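Local coordinates for putative branched chain amino acid ABC transporter, periplasmic amino acid-binding protein (Brucella ovis, PDB 4XFK) that probably serves as the periplasmic binding component of an ABC transport system that takes up leucine, isoleucine, valine, threonine and alanine, at residues E18-P23 / L30-V35. The protein carries 1 engineered substitution. Residues are numbered along the deposited sequence; the frame is centred on the assembly and turned at random.
With NA (sodium ion), chain D.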
loop_
_atom_site.group_PDB
_atom_site.type_symbol
_atom_site.label_atom_id
_atom_site.label_comp_id
_atom_site.label_asym_id
_atom_site.label_seq_id
_atom_site.Cartn_x
_atom_site.Cartn_y
_atom_site.Cartn_z
ATOM N N GLU A 18 -4.173 9.289 -10.457
ATOM C CA GLU A 18 -3.471 8.023 -10.634
ATOM C C GLU A 18 -3.052 7.819 -12.072
ATOM O O GLU A 18 -3.528 8.510 -12.967
ATOM C CB GLU A 18 -4.348 6.838 -10.204
ATOM C CG GLU A 18 -4.161 6.428 -8.758
ATOM C CD GLU A 18 -2.737 5.993 -8.469
ATOM O OE1 GLU A 18 -2.012 5.645 -9.429
ATOM O OE2 GLU A 18 -2.339 5.998 -7.288
ATOM N N THR A 19 -2.162 6.861 -12.300
ATOM C CA THR A 19 -1.861 6.419 -13.654
ATOM C C THR A 19 -2.993 5.516 -14.116
ATOM O O THR A 19 -3.129 4.399 -13.628
ATOM C CB THR A 19 -0.539 5.641 -13.699
ATOM O OG1 THR A 19 0.471 6.390 -13.007
ATOM C CG2 THR A 19 -0.117 5.392 -15.147
ATOM N N LEU A 20 -3.808 6.005 -15.048
ATOM C CA LEU A 20 -5.088 5.350 -15.340
ATOM C C LEU A 20 -5.203 4.840 -16.774
ATOM O O LEU A 20 -6.256 4.326 -17.170
ATOM C CB LEU A 20 -6.265 6.275 -14.996
ATOM C CG LEU A 20 -6.395 6.565 -13.495
ATOM C CD1 LEU A 20 -7.431 7.654 -13.248
ATOM C CD2 LEU A 20 -6.714 5.298 -12.714
ATOM N N SER A 21 -4.130 4.966 -17.554
ATOM C CA SER A 21 -4.137 4.422 -18.907
ATOM C C SER A 21 -2.721 4.100 -19.338
ATOM O O SER A 21 -1.757 4.625 -18.784
ATOM C CB SER A 21 -4.774 5.396 -19.911
ATOM O OG SER A 21 -3.985 6.568 -20.084
ATOM N N GLY A 22 -2.597 3.222 -20.324
ATOM C CA GLY A 22 -1.308 2.972 -20.940
ATOM C C GLY A 22 -0.483 1.893 -20.261
ATOM O O GLY A 22 -0.918 1.273 -19.291
ATOM N N PRO A 23 0.735 1.666 -20.776
ATOM C CA PRO A 23 1.544 0.500 -20.387
ATOM C C PRO A 23 2.067 0.523 -18.950
ATOM O O PRO A 23 2.502 -0.520 -18.467
ATOM C CB PRO A 23 2.704 0.520 -21.397
ATOM C CG PRO A 23 2.778 1.931 -21.868
ATOM C CD PRO A 23 1.367 2.447 -21.856
ATOM N N LEU A 30 -5.547 -0.901 -10.497
ATOM C CA LEU A 30 -5.999 -1.657 -9.332
ATOM C C LEU A 30 -6.440 -0.695 -8.222
ATOM O O LEU A 30 -7.414 -0.976 -7.518
ATOM C CB LEU A 30 -4.933 -2.652 -8.855
ATOM C CG LEU A 30 -4.620 -3.757 -9.877
ATOM C CD1 LEU A 30 -3.448 -4.610 -9.389
ATOM C CD2 LEU A 30 -5.861 -4.623 -10.177
ATOM N N TYR A 31 -5.756 0.446 -8.082
ATOM C CA TYR A 31 -6.293 1.514 -7.221
ATOM C C TYR A 31 -7.678 1.935 -7.698
ATOM O O TYR A 31 -8.592 2.083 -6.889
ATOM C CB TYR A 31 -5.343 2.734 -7.100
ATOM C CG TYR A 31 -4.232 2.447 -6.123
ATOM C CD1 TYR A 31 -4.476 2.445 -4.756
ATOM C CD2 TYR A 31 -2.949 2.133 -6.566
ATOM C CE1 TYR A 31 -3.473 2.148 -3.856
ATOM C CE2 TYR A 31 -1.930 1.826 -5.670
ATOM C CZ TYR A 31 -2.196 1.833 -4.316
ATOM O OH TYR A 31 -1.195 1.502 -3.424
ATOM N N ARG A 32 -7.838 2.127 -9.002
ATOM C CA ARG A 32 -9.144 2.489 -9.530
ATOM C C ARG A 32 -10.196 1.448 -9.172
ATOM O O ARG A 32 -11.274 1.794 -8.714
ATOM C CB ARG A 32 -9.085 2.670 -11.038
ATOM C CG ARG A 32 -10.415 3.097 -11.636
ATOM C CD ARG A 32 -10.300 3.250 -13.132
ATOM N NE ARG A 32 -11.571 3.602 -13.758
ATOM C CZ ARG A 32 -12.451 2.696 -14.177
ATOM N NH1 ARG A 32 -12.190 1.405 -14.017
ATOM N NH2 ARG A 32 -13.578 3.071 -14.752
ATOM N N ALA A 33 -9.882 0.172 -9.373
ATOM C CA ALA A 33 -10.836 -0.893 -9.059
ATOM C C ALA A 33 -11.250 -0.845 -7.584
ATOM O O ALA A 33 -12.432 -0.952 -7.259
ATOM C CB ALA A 33 -10.260 -2.262 -9.420
ATOM N N ALA A 34 -10.273 -0.667 -6.691
ATOM C CA ALA A 34 -10.541 -0.690 -5.252
ATOM C C ALA A 34 -11.325 0.547 -4.806
ATOM O O ALA A 34 -12.250 0.457 -3.988
ATOM C CB ALA A 34 -9.242 -0.803 -4.475
ATOM N N VAL A 35 -10.960 1.704 -5.350
ATOM C CA VAL A 35 -11.654 2.945 -5.038
ATOM C C VAL A 35 -13.099 2.911 -5.552
ATOM O O VAL A 35 -14.035 3.264 -4.825
ATOM C CB VAL A 35 -10.870 4.156 -5.588
ATOM C CG1 VAL A 35 -11.675 5.449 -5.458
ATOM C CG2 VAL A 35 -9.538 4.285 -4.855
HETATM NA NA NA D . 1.135 1.807 -3.522
HETATM O O HOH W 1 1.905 -0.108 -2.588
HETATM O O HOH W 2 2.145 1.329 -5.442
#
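Glu18 OE1, in the carboxylate that approaches the ring of Tyr31, is held by two hydrogen bonds. One comes from the backbone N of Thr19 (3.1 Å), which arrives on the anti side and somewhat out of the carboxylate plane, and the other joins it to Ser86 OG; OE2 takes the backbone N of Gly85. The chain bends at chi2 (-61°), which turns the carboxylate toward Thr19 N and brings OE2 obliquely to within 4.0 Å of Tyr31 CD2, with carboxylate and ring planes only 9° apart. No hydrogen bond joins the two residues.

From the same ring, the Tyr31 hydroxyl reaches a sodium ion, OH to metal 2.4 Å, with two waters and the carbonyl oxygens of Gly85 and Gly116 completing the five ligands. Gly85 thus serves both groups, its N held by Glu18 and its O on the ion.

Further along, Leu20 packs CD2 against CB of Arg32 at 3.9 Å, the two side chains crossing at about a right angle. Arg32 leaves the helix with its chain extended (chi1 -178°) and NE in a salt bridge with Glu57 OE1.

The end of strand 13-18 and the loop after it pack here on helix 26-44, the first strand-to-helix connection of the domain with the five-stranded parallel sheet. Buried and bonded through both oxygens, the Glu18 carboxylate is probably ionised.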